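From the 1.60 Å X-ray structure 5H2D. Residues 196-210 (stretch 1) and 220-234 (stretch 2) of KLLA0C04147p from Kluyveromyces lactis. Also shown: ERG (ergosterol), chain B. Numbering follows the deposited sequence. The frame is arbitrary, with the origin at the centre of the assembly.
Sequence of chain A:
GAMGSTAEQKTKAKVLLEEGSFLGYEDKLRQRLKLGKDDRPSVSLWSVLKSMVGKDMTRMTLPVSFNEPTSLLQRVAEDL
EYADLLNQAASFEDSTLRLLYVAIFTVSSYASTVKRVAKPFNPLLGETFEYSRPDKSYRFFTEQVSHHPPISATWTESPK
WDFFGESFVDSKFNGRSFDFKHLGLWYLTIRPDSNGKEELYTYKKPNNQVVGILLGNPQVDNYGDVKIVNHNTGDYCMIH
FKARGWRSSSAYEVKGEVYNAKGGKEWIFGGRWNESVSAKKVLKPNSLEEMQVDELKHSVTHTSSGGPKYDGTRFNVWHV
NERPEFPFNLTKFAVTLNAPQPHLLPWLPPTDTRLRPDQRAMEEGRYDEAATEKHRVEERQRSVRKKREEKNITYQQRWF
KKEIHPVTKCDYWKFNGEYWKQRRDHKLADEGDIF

Stretch 1 196-210: GKEELYTYKKPNNQV
Stretch 2 (220-234) VDNYGDVKIVNHNTG

How does the first part of stretch 1 meet its partner? Residues 199-203 form an extended strand that runs antiparallel to strand 225-230, with 163° between their directions. The two stretches bury 1211 Å² between them, both sides summed. Before the strand, Lys197 NZ and the backbone O of Asn232 share a water, at 3.1 Å and 2.7 Å. Glu199 (chi1 p, chi2 t) is buried with its charge satisfied: its OE2 accepts from Asn230 ND2 at 3.1 Å, and its OE1 from Tyr201 OH at 2.7 Å. Asn232 (chi1 m, chi2 75°), just after the partner strand, points its CA-to-CB bond toward stretch 1, and its OD1 accepts from Leu200 N at 3.0 Å. His231 N in turn donates to Leu200 O at 2.9 Å.

What sets the register of this ladder? Tyr201 faces Asn230 as a non-hydrogen-bonded pair, CA to CA 4.5 Å, and Thr202 faces Val229 as a hydrogen-bonded pair, with Thr202 N to Val229 O at 3.1 Å and Val229 N to Thr202 O at 3.2 Å. Tyr201 (chi1 m, chi2 83°) lays one ring face against CG of Asn230 (chi1 t). On the other face of the sheet, Thr202 (chi1 p) brings OG1 to 2.6 Å from His231 NE2, a short hydrogen bond at the edge of the imidazole (chi1 m, chi2 -95°).

How is the gap between the two ladders filled? Tyr203 (chi1 p, chi2 -78°) packs CB against Ile228 CG1 at 3.6 Å. A water accepts from Lys204 N at 3.1 Å and Lys227 N at 3.0 Å, bridging the backbones. Lys205 turns its CA-to-CB bond away from stretch 2; its extended side chain (chi1 m, then t throughout) carries NZ to 2.8 Å from ergosterol O1, a hydrogen bond. Val226, turned toward stretch 1, gives buried Pro206 an apolar surface, Pro206 CD lying 3.9 Å from Val226 CG2. The register shifts by one across this loop, while stretch 2 turns a corner at Gly224, whose phi of 115° and psi of 174° call for glycine.

What joins the second pair of strands? Strand 207-210 runs antiparallel to 220-223, with 153° between their N-to-C directions. Tyr223 N to Asn207 O is 2.9 Å, and the return bond from Asn207 N to Tyr223 O, 3.0 Å, is weak. Asn207 CB (chi1 m) sits over the Tyr223 ring (chi1 p). Asn208 (chi1 -10°, chi2 97°) pairs with Asn222 (chi1 m), CA to CA 4.2 Å; these buried amides share a face and satisfy each other, Asn208 ND2 donating to Asn222 OD1 at 2.8 Å. Gln209 (chi1 p, chi2 t) and Asp221 (chi1 t) bond doubly through the backbone, Gln209 N to Asp221 O at 2.7 Å and Asp221 N to Gln209 O at 2.8 Å, and again from Gln209 NE2 to Asp221 OD2 at 2.9 Å. Val210 and Val220, both chi1 t, form the next non-hydrogen-bonded pair, CA to CA 4.8 Å, their CG2 atoms near ergosterol C21.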

ATOM      1  N   GLY A 196     -17.715 -20.230  -7.069  1.00 33.20           N
ATOM      2  CA  GLY A 196     -17.463 -18.952  -7.698  1.00 30.39           C
ATOM      3  C   GLY A 196     -16.303 -18.989  -8.667  1.00 28.21           C
ATOM      4  O   GLY A 196     -15.248 -19.563  -8.372  1.00 27.61           O
ATOM      5  N   LYS A 197     -16.511 -18.414  -9.846  1.00 30.67           N
ATOM      6  CA  LYS A 197     -15.420 -18.187 -10.775  1.00 26.86           C
ATOM      7  C   LYS A 197     -14.534 -17.066 -10.240  1.00 29.69           C
ATOM      8  O   LYS A 197     -14.910 -16.337  -9.319  1.00 27.70           O
ATOM      9  CB  LYS A 197     -15.963 -17.820 -12.155  1.00 32.52           C
ATOM     10  CG  LYS A 197     -17.308 -17.100 -12.086  1.00 39.61           C
ATOM     11  CD  LYS A 197     -17.474 -16.021 -13.154  1.00 37.20           C
ATOM     12  CE  LYS A 197     -18.788 -15.282 -12.951  1.00 35.86           C
ATOM     13  NZ  LYS A 197     -18.897 -14.052 -13.782  1.00 38.39           N
ATOM     14  N   GLU A 198     -13.342 -16.946 -10.818  1.00 27.64           N
ATOM     15  CA  GLU A 198     -12.480 -15.809 -10.504  1.00 24.36           C
ATOM     16  C   GLU A 198     -13.289 -14.520 -10.565  1.00 22.05           C
ATOM     17  O   GLU A 198     -14.060 -14.298 -11.504  1.00 24.21           O
ATOM     18  CB  GLU A 198     -11.309 -15.767 -11.487  1.00 25.41           C
ATOM     19  CG  GLU A 198     -10.279 -14.684 -11.219  1.00 25.30           C
ATOM     20  CD  GLU A 198      -9.079 -14.799 -12.145  1.00 24.17           C
ATOM     21  OE1 GLU A 198      -8.091 -15.456 -11.764  1.00 28.28           O
ATOM     22  OE2 GLU A 198      -9.129 -14.247 -13.265  1.00 34.68           O
ATOM     23  N   GLU A 199     -13.131 -13.668  -9.548  1.00 21.04           N
ATOM     24  CA  GLU A 199     -13.960 -12.479  -9.400  1.00 16.97           C
ATOM     25  C   GLU A 199     -13.093 -11.253  -9.134  1.00 18.43           C
ATOM     26  O   GLU A 199     -12.017 -11.354  -8.541  1.00 20.03           O
ATOM     27  CB  GLU A 199     -14.981 -12.650  -8.261  1.00 18.64           C
ATOM     28  CG  GLU A 199     -14.337 -12.903  -6.915  1.00 19.56           C
ATOM     29  CD  GLU A 199     -15.328 -13.292  -5.848  1.00 20.41           C
ATOM     30  OE1 GLU A 199     -14.917 -13.392  -4.674  1.00 20.76           O
ATOM     31  OE2 GLU A 199     -16.509 -13.519  -6.196  1.00 22.73           O
ATOM     32  N   LEU A 200     -13.583 -10.096  -9.569  1.00 16.73           N
ATOM     33  CA  LEU A 200     -12.857  -8.833  -9.474  1.00 17.00           C
ATOM     34  C   LEU A 200     -13.583  -7.861  -8.558  1.00 18.63           C
ATOM     35  O   LEU A 200     -14.751  -7.539  -8.793  1.00 18.30           O
ATOM     36  CB  LEU A 200     -12.696  -8.190 -10.850  1.00 19.04           C
ATOM     37  CG  LEU A 200     -12.107  -6.776 -10.855  1.00 18.16           C
ATOM     38  CD1 LEU A 200     -10.660  -6.815 -10.362  1.00 18.20           C
ATOM     39  CD2 LEU A 200     -12.192  -6.151 -12.243  1.00 17.61           C
ATOM     40  N   TYR A 201     -12.871  -7.353  -7.550  1.00 16.23           N
ATOM     41  CA  TYR A 201     -13.334  -6.252  -6.718  1.00 15.54           C
ATOM     42  C   TYR A 201     -12.554  -4.994  -7.087  1.00 16.77           C
ATOM     43  O   TYR A 201     -11.353  -5.068  -7.356  1.00 14.36           O
ATOM     44  CB  TYR A 201     -13.122  -6.562  -5.235  1.00 17.43           C
ATOM     45  CG  TYR A 201     -13.798  -7.818  -4.721  1.00 14.00           C
ATOM     46  CD1 TYR A 201     -13.210  -9.076  -4.872  1.00 15.72           C
ATOM     47  CD2 TYR A 201     -15.006  -7.738  -4.047  1.00 18.06           C
ATOM     48  CE1 TYR A 201     -13.830 -10.213  -4.378  1.00 16.78           C
ATOM     49  CE2 TYR A 201     -15.633  -8.866  -3.563  1.00 16.72           C
ATOM     50  CZ  TYR A 201     -15.043 -10.099  -3.726  1.00 18.59           C
ATOM     51  OH  TYR A 201     -15.677 -11.225  -3.228  1.00 20.99           O
ATOM     52  N   THR A 202     -13.221  -3.841  -7.110  1.00 13.70           N
ATOM     53  CA  THR A 202     -12.511  -2.575  -7.286  1.00 14.07           C
ATOM     54  C   THR A 202     -12.977  -1.548  -6.261  1.00 16.20           C
ATOM     55  O   THR A 202     -14.116  -1.595  -5.779  1.00 15.82           O
ATOM     56  CB  THR A 202     -12.684  -1.988  -8.702  1.00 15.82           C
ATOM     57  OG1 THR A 202     -14.076  -1.767  -8.967  1.00 17.01           O
ATOM     58  CG2 THR A 202     -12.114  -2.920  -9.764  1.00 15.50           C
ATOM     59  N   TYR A 203     -12.083  -0.611  -5.935  1.00 13.98           N
ATOM     60  CA  TYR A 203     -12.365   0.449  -4.966  1.00 14.71           C
ATOM     61  C   TYR A 203     -11.266   1.496  -5.044  1.00 13.81           C
ATOM     62  O   TYR A 203     -10.219   1.283  -5.664  1.00 13.98           O
ATOM     63  CB  TYR A 203     -12.467  -0.102  -3.545  1.00 14.40           C
ATOM     64  CG  TYR A 203     -11.143  -0.535  -2.975  1.00 16.94           C
ATOM     65  CD1 TYR A 203     -10.564  -1.742  -3.342  1.00 17.97           C
ATOM     66  CD2 TYR A 203     -10.472   0.280  -2.071  1.00 16.62           C
ATOM     67  CE1 TYR A 203      -9.329  -2.129  -2.806  1.00 19.81           C
ATOM     68  CE2 TYR A 203      -9.267  -0.088  -1.541  1.00 20.12           C
ATOM     69  CZ  TYR A 203      -8.698  -1.278  -1.908  1.00 15.22           C
ATOM     70  OH  TYR A 203      -7.487  -1.606  -1.339  1.00 24.46           O
ATOM     71  N   LYS A 204     -11.520   2.648  -4.409  1.00 13.33           N
ATOM     72  CA  LYS A 204     -10.510   3.672  -4.177  1.00 14.22           C
ATOM     73  C   LYS A 204     -10.275   3.848  -2.683  1.00 16.83           C
ATOM     74  O   LYS A 204     -11.188   3.694  -1.866  1.00 18.89           O
ATOM     75  CB  LYS A 204     -10.909   5.017  -4.794  1.00 15.34           C
ATOM     76  CG  LYS A 204     -11.011   4.957  -6.297  1.00 16.42           C
ATOM     77  CD  LYS A 204     -11.236   6.317  -6.899  1.00 20.65           C
ATOM     78  CE  LYS A 204     -11.055   6.254  -8.403  1.00 22.90           C
ATOM     79  NZ  LYS A 204     -11.032   7.620  -9.012  1.00 31.05           N
ATOM     80  N   LYS A 205      -9.044   4.194  -2.333  1.00 11.84           N
ATOM     81  CA  LYS A 205      -8.629   4.302  -0.948  1.00 11.41           C
ATOM     82  C   LYS A 205      -9.154   5.584  -0.308  1.00 12.76           C
ATOM     83  O   LYS A 205      -9.433   6.569  -0.995  1.00 12.73           O
ATOM     84  CB  LYS A 205      -7.103   4.262  -0.869  1.00 11.86           C
ATOM     85  CG  LYS A 205      -6.514   2.907  -1.269  1.00 11.43           C
ATOM     86  CD  LYS A 205      -4.990   2.980  -1.344  1.00 11.30           C
ATOM     87  CE  LYS A 205      -4.389   1.605  -1.605  1.00 10.59           C
ATOM     88  NZ  LYS A 205      -2.904   1.680  -1.756  1.00 11.08           N
ATOM     89  N   PRO A 206      -9.288   5.595   1.013  1.00 13.53           N
ATOM     90  CA  PRO A 206      -9.771   6.801   1.701  1.00 13.59           C
ATOM     91  C   PRO A 206      -8.729   7.913   1.667  1.00 13.65           C
ATOM     92  O   PRO A 206      -7.556   7.709   1.353  1.00 14.03           O
ATOM     93  CB  PRO A 206     -10.016   6.306   3.128  1.00 14.00           C
ATOM     94  CG  PRO A 206      -8.991   5.199   3.298  1.00 13.95           C
ATOM     95  CD  PRO A 206      -8.984   4.505   1.957  1.00 13.05           C
ATOM     96  N   ASN A 207      -9.183   9.119   1.992  1.00 12.71           N
ATOM     97  CA  ASN A 207      -8.281  10.246   2.159  1.00 12.23           C
ATOM     98  C   ASN A 207      -7.522  10.154   3.482  1.00 12.23           C
ATOM     99  O   ASN A 207      -7.947   9.488   4.427  1.00 12.19           O
ATOM    100  CB  ASN A 207      -9.057  11.560   2.131  1.00 12.87           C
ATOM    101  CG  ASN A 207      -9.981  11.643   0.960  1.00 19.06           C
ATOM    102  OD1 ASN A 207      -9.582  11.378  -0.168  1.00 15.71           O
ATOM    103  ND2 ASN A 207     -11.247  11.977   1.221  1.00 24.72           N
ATOM    104  N   ASN A 208      -6.386  10.846   3.548  1.00 11.80           N
ATOM    105  CA  ASN A 208      -5.691  11.036   4.813  1.00 12.30           C
ATOM    106  C   ASN A 208      -5.444  12.520   5.022  1.00 13.30           C
ATOM    107  O   ASN A 208      -5.423  13.307   4.076  1.00 13.10           O
ATOM    108  CB  ASN A 208      -4.337  10.290   4.878  1.00 12.27           C
ATOM    109  CG  ASN A 208      -4.139   9.342   3.726  1.00 12.58           C
ATOM    110  OD1 ASN A 208      -3.495   9.692   2.737  1.00 12.58           O
ATOM    111  ND2 ASN A 208      -4.689   8.127   3.847  1.00 11.89           N
ATOM    112  N   GLN A 209      -5.248  12.906   6.276  1.00 13.11           N
ATOM    113  CA  GLN A 209      -4.860  14.279   6.539  1.00 14.25           C
ATOM    114  C   GLN A 209      -4.001  14.315   7.787  1.00 15.60           C
ATOM    115  O   GLN A 209      -4.110  13.453   8.662  1.00 15.24           O
ATOM    116  CB  GLN A 209      -6.081  15.193   6.702  1.00 15.64           C
ATOM    117  CG  GLN A 209      -6.989  14.767   7.836  1.00 17.44           C
ATOM    118  CD  GLN A 209      -8.203  15.666   8.006  1.00 22.03           C
ATOM    119  OE1 GLN A 209      -8.272  16.755   7.441  1.00 23.51           O
ATOM    120  NE2 GLN A 209      -9.171  15.202   8.789  1.00 22.05           N
ATOM    121  N   VAL A 210      -3.140  15.322   7.859  1.00 12.69           N
ATOM    122  CA  VAL A 210      -2.431  15.633   9.095  1.00 13.38           C
ATOM    123  C   VAL A 210      -3.164  16.800   9.732  1.00 16.09           C
ATOM    124  O   VAL A 210      -3.298  17.860   9.113  1.00 15.66           O
ATOM    125  CB  VAL A 210      -0.952  15.970   8.843  1.00 14.45           C
ATOM    126  CG1 VAL A 210      -0.281  16.365  10.144  1.00 14.50           C
ATOM    127  CG2 VAL A 210      -0.226  14.763   8.231  1.00 13.26           C
ATOM    128  N   VAL A 220      -2.050  11.826  12.330  1.00 14.95           N
ATOM    129  CA  VAL A 220      -2.523  11.295  11.056  1.00 15.06           C
ATOM    130  C   VAL A 220      -3.961  10.815  11.217  1.00 15.97           C
ATOM    131  O   VAL A 220      -4.267   9.999  12.097  1.00 18.18           O
ATOM    132  CB  VAL A 220      -1.625  10.147  10.562  1.00 12.65           C
ATOM    133  CG1 VAL A 220      -2.154   9.640   9.236  1.00 15.02           C
ATOM    134  CG2 VAL A 220      -0.183  10.580  10.434  1.00 14.14           C
ATOM    135  N   ASP A 221      -4.840  11.299  10.353  1.00 14.31           N
ATOM    136  CA  ASP A 221      -6.239  10.900  10.330  1.00 15.87           C
ATOM    137  C   ASP A 221      -6.571  10.364   8.947  1.00 16.70           C
ATOM    138  O   ASP A 221      -6.115  10.899   7.934  1.00 20.56           O
ATOM    139  CB  ASP A 221      -7.154  12.086  10.668  1.00 17.89           C
ATOM    140  CG  ASP A 221      -8.624  11.733  10.599  1.00 25.23           C
ATOM    141  OD1 ASP A 221      -8.983  10.614  11.016  1.00 27.81           O
ATOM    142  OD2 ASP A 221      -9.409  12.585  10.129  1.00 29.35           O
ATOM    143  N   ASN A 222      -7.357   9.306   8.906  1.00 14.86           N
ATOM    144  CA  ASN A 222      -7.875   8.780   7.658  1.00 14.63           C
ATOM    145  C   ASN A 222      -9.388   8.948   7.662  1.00 15.56           C
ATOM    146  O   ASN A 222     -10.038   8.723   8.684  1.00 17.68           O
ATOM    147  CB  ASN A 222      -7.459   7.316   7.489  1.00 15.03           C
ATOM    148  CG  ASN A 222      -5.957   7.158   7.486  1.00 14.21           C
ATOM    149  OD1 ASN A 222      -5.295   7.546   6.526  1.00 14.68           O
ATOM    150  ND2 ASN A 222      -5.400   6.621   8.574  1.00 13.53           N
ATOM    151  N   TYR A 223      -9.941   9.400   6.543  1.00 15.82           N
ATOM    152  CA  TYR A 223     -11.345   9.785   6.537  1.00 18.60           C
ATOM    153  C   TYR A 223     -11.927   9.598   5.146  1.00 16.90           C
ATOM    154  O   TYR A 223     -11.204   9.556   4.150  1.00 15.29           O
ATOM    155  CB  TYR A 223     -11.517  11.243   6.989  1.00 17.69           C
ATOM    156  CG  TYR A 223     -11.041  12.257   5.968  1.00 17.27           C
ATOM    157  CD1 TYR A 223      -9.707  12.647   5.903  1.00 16.92           C
ATOM    158  CD2 TYR A 223     -11.932  12.818   5.061  1.00 16.04           C
ATOM    159  CE1 TYR A 223      -9.274  13.579   4.966  1.00 15.64           C
ATOM    160  CE2 TYR A 223     -11.517  13.741   4.121  1.00 17.26           C
ATOM    161  CZ  TYR A 223     -10.190  14.122   4.077  1.00 17.90           C
ATOM    162  OH  TYR A 223      -9.786  15.042   3.133  1.00 22.47           O
ATOM    163  N   GLY A 224     -13.250   9.521   5.091  1.00 21.03           N
ATOM    164  CA  GLY A 224     -13.971   9.472   3.837  1.00 22.04           C
ATOM    165  C   GLY A 224     -14.695   8.153   3.638  1.00 18.08           C
ATOM    166  O   GLY A 224     -14.582   7.212   4.420  1.00 20.43           O
ATOM    167  N   ASP A 225     -15.470   8.119   2.565  1.00 21.43           N
ATOM    168  CA  ASP A 225     -16.242   6.942   2.216  1.00 17.45           C
ATOM    169  C   ASP A 225     -15.531   6.136   1.138  1.00 20.76           C
ATOM    170  O   ASP A 225     -14.903   6.698   0.235  1.00 23.15           O
ATOM    171  CB  ASP A 225     -17.644   7.327   1.742  1.00 22.43           C
ATOM    172  CG  ASP A 225     -18.464   7.988   2.833  1.00 26.48           C
ATOM    173  OD1 ASP A 225     -18.527   7.436   3.952  1.00 25.22           O
ATOM    174  OD2 ASP A 225     -19.041   9.064   2.576  1.00 36.62           O
ATOM    175  N   VAL A 226     -15.640   4.816   1.244  1.00 16.36           N
ATOM    176  CA  VAL A 226     -15.068   3.880   0.289  1.00 16.57           C
ATOM    177  C   VAL A 226     -16.178   2.946  -0.167  1.00 17.35           C
ATOM    178  O   VAL A 226     -16.982   2.489   0.651  1.00 18.13           O
ATOM    179  CB  VAL A 226     -13.913   3.072   0.916  1.00 17.63           C
ATOM    180  CG1 VAL A 226     -13.472   1.954  -0.029  1.00 16.75           C
ATOM    181  CG2 VAL A 226     -12.755   4.000   1.274  1.00 18.87           C
ATOM    182  N   LYS A 227     -16.227   2.661  -1.465  1.00 17.44           N
ATOM    183  CA  LYS A 227     -17.181   1.702  -2.003  1.00 15.93           C
ATOM    184  C   LYS A 227     -16.431   0.615  -2.755  1.00 15.54           C
ATOM    185  O   LYS A 227     -15.629   0.912  -3.644  1.00 17.75           O
ATOM    186  CB  LYS A 227     -18.203   2.378  -2.925  1.00 17.75           C
ATOM    187  CG  LYS A 227     -19.198   1.408  -3.531  1.00 23.63           C
ATOM    188  CD  LYS A 227     -20.327   2.125  -4.259  1.00 26.43           C
ATOM    189  CE  LYS A 227     -21.259   1.120  -4.923  1.00 28.21           C
ATOM    190  NZ  LYS A 227     -22.438   1.793  -5.564  1.00 28.40           N
ATOM    191  N   ILE A 228     -16.677  -0.636  -2.379  1.00 14.30           N
ATOM    192  CA  ILE A 228     -16.088  -1.792  -3.041  1.00 15.29           C
ATOM    193  C   ILE A 228     -17.198  -2.509  -3.791  1.00 16.50           C
ATOM    194  O   ILE A 228     -18.260  -2.789  -3.218  1.00 17.65           O
ATOM    195  CB  ILE A 228     -15.420  -2.738  -2.031  1.00 16.69           C
ATOM    196  CG1 ILE A 228     -14.434  -1.968  -1.151  1.00 15.45           C
ATOM    197  CG2 ILE A 228     -14.769  -3.907  -2.749  1.00 15.21           C
ATOM    198  CD1 ILE A 228     -13.929  -2.808  -0.022  1.00 16.45           C
ATOM    199  N   VAL A 229     -16.954  -2.818  -5.059  1.00 17.81           N
ATOM    200  CA  VAL A 229     -17.942  -3.524  -5.867  1.00 19.13           C
ATOM    201  C   VAL A 229     -17.334  -4.817  -6.386  1.00 19.31           C
ATOM    202  O   VAL A 229     -16.179  -4.848  -6.831  1.00 18.63           O
ATOM    203  CB  VAL A 229     -18.469  -2.644  -7.020  1.00 19.93           C
ATOM    204  CG1 VAL A 229     -19.192  -1.435  -6.453  1.00 18.59           C
ATOM    205  CG2 VAL A 229     -17.354  -2.191  -7.921  1.00 21.39           C
ATOM    206  N   ASN A 230     -18.111  -5.896  -6.307  1.00 16.79           N
ATOM    207  CA  ASN A 230     -17.745  -7.159  -6.931  1.00 19.14           C
ATOM    208  C   ASN A 230     -18.356  -7.162  -8.322  1.00 22.16           C
ATOM    209  O   ASN A 230     -19.580  -7.251  -8.464  1.00 22.95           O
ATOM    210  CB  ASN A 230     -18.235  -8.345  -6.108  1.00 21.33           C
ATOM    211  CG  ASN A 230     -17.857  -9.678  -6.725  1.00 18.39           C
ATOM    212  OD1 ASN A 230     -17.832  -9.827  -7.950  1.00 21.35           O
ATOM    213  ND2 ASN A 230     -17.549 -10.651  -5.884  1.00 19.15           N
ATOM    214  N   HIS A 231     -17.513  -7.044  -9.348  1.00 18.35           N
ATOM    215  CA  HIS A 231     -18.032  -6.889 -10.700  1.00 21.02           C
ATOM    216  C   HIS A 231     -18.681  -8.156 -11.225  1.00 22.45           C
ATOM    217  O   HIS A 231     -19.381  -8.100 -12.242  1.00 29.76           O
ATOM    218  CB  HIS A 231     -16.919  -6.448 -11.644  1.00 23.43           C
ATOM    219  CG  HIS A 231     -16.429  -5.062 -11.374  1.00 20.65           C
ATOM    220  ND1 HIS A 231     -16.904  -3.956 -12.045  1.00 23.11           N
ATOM    221  CD2 HIS A 231     -15.515  -4.602 -10.487  1.00 19.87           C
ATOM    222  CE1 HIS A 231     -16.295  -2.874 -11.592  1.00 24.25           C
ATOM    223  NE2 HIS A 231     -15.447  -3.240 -10.647  1.00 19.79           N
ATOM    224  N   ASN A 232     -18.476  -9.282 -10.558  1.00 24.35           N
ATOM    225  CA  ASN A 232     -19.008 -10.541 -11.040  1.00 26.11           C
ATOM    226  C   ASN A 232     -20.348 -10.910 -10.416  1.00 30.35           C
ATOM    227  O   ASN A 232     -21.156 -11.561 -11.087  1.00 28.06           O
ATOM    228  CB  ASN A 232     -17.988 -11.660 -10.802  1.00 27.84           C
ATOM    229  CG  ASN A 232     -16.730 -11.497 -11.652  1.00 31.23           C
ATOM    230  OD1 ASN A 232     -15.876 -10.647 -11.377  1.00 26.92           O
ATOM    231  ND2 ASN A 232     -16.610 -12.318 -12.685  1.00 31.90           N
ATOM    232  N   THR A 233     -20.645 -10.479  -9.186  1.00 23.79           N
ATOM    233  CA  THR A 233     -21.802 -11.082  -8.497  1.00 26.33           C
ATOM    234  C   THR A 233     -23.187 -10.366  -8.462  1.00 33.51           C
ATOM    235  O   THR A 233     -24.191 -11.065  -8.590  1.00 42.37           O
ATOM    236  CB  THR A 233     -21.431 -11.451  -7.036  1.00 26.42           C
ATOM    237  OG1 THR A 233     -20.822 -10.341  -6.366  1.00 24.21           O
ATOM    238  CG2 THR A 233     -20.489 -12.653  -7.026  1.00 23.25           C
ATOM    239  N   GLY A 234     -23.320  -9.051  -8.280  1.00 36.29           N
ATOM    240  CA  GLY A 234     -22.291  -8.102  -7.915  1.00 24.31           C
ATOM    241  C   GLY A 234     -22.647  -7.447  -6.575  1.00 24.20           C
ATOM    242  O   GLY A 234     -23.362  -6.438  -6.481  1.00 23.76           O
TER
HETATM  243  C1  ERG B1301      -1.817   5.766   3.030  1.00  9.20           C
HETATM  244  C2  ERG B1301      -2.007   4.316   2.591  1.00  9.76           C
HETATM  245  C3  ERG B1301      -1.855   4.276   1.093  1.00 10.84           C
HETATM  246  C4  ERG B1301      -0.467   4.774   0.686  1.00 11.30           C
HETATM  247  C5  ERG B1301      -0.156   6.055   1.253  1.00 10.61           C
HETATM  248  C6  ERG B1301       0.657   6.924   0.538  1.00 10.14           C
HETATM  249  C7  ERG B1301       1.069   8.169   1.041  1.00 11.51           C
HETATM  250  C8  ERG B1301       0.680   8.587   2.318  1.00  9.91           C
HETATM  251  C9  ERG B1301      -0.324   7.831   2.991  1.00 10.00           C
HETATM  252  C10 ERG B1301      -0.452   6.332   2.613  1.00 10.36           C
HETATM  253  C11 ERG B1301      -0.360   8.053   4.563  1.00 11.85           C
HETATM  254  C12 ERG B1301      -0.090   9.504   4.973  1.00 11.14           C
HETATM  255  C13 ERG B1301       1.238   9.947   4.325  1.00 10.89           C
HETATM  256  C14 ERG B1301       0.973   9.920   2.803  1.00  9.71           C
HETATM  257  C15 ERG B1301       2.205  10.613   2.259  1.00 11.42           C
HETATM  258  C16 ERG B1301       2.500  11.733   3.298  1.00 10.00           C
HETATM  259  C17 ERG B1301       1.535  11.442   4.480  1.00 10.55           C
HETATM  260  C18 ERG B1301       2.441   9.084   4.767  1.00 10.93           C
HETATM  261  C19 ERG B1301       0.674   5.577   3.372  1.00 10.28           C
HETATM  262  C20 ERG B1301       2.182  11.932   5.795  1.00 11.72           C
HETATM  263  C21 ERG B1301       1.366  11.630   7.047  1.00 13.03           C
HETATM  264  C22 ERG B1301       2.327  13.441   5.652  1.00 12.25           C
HETATM  265  C23 ERG B1301       3.683  14.069   5.573  1.00 13.49           C
HETATM  266  C24 ERG B1301       3.803  15.582   5.395  1.00 12.13           C
HETATM  267  C25 ERG B1301       4.932  16.089   6.302  1.00 13.74           C
HETATM  268  C26 ERG B1301       4.559  15.782   7.756  1.00 15.98           C
HETATM  269  C27 ERG B1301       5.140  17.609   6.186  1.00 16.98           C
HETATM  270  C28 ERG B1301       4.112  15.825   3.931  1.00 11.57           C
HETATM  271  O1  ERG B1301      -2.074   2.908   0.592  1.00 12.53           O
HETATM  272  O   HOH W   1     -21.047 -11.813 -13.774  1.00 40.75           O
HETATM  273  O   HOH W   2     -18.750 -10.345  -3.328  1.00 21.81           O
HETATM  274  O   HOH W   3     -14.008   3.820  -3.090  1.00 20.66           O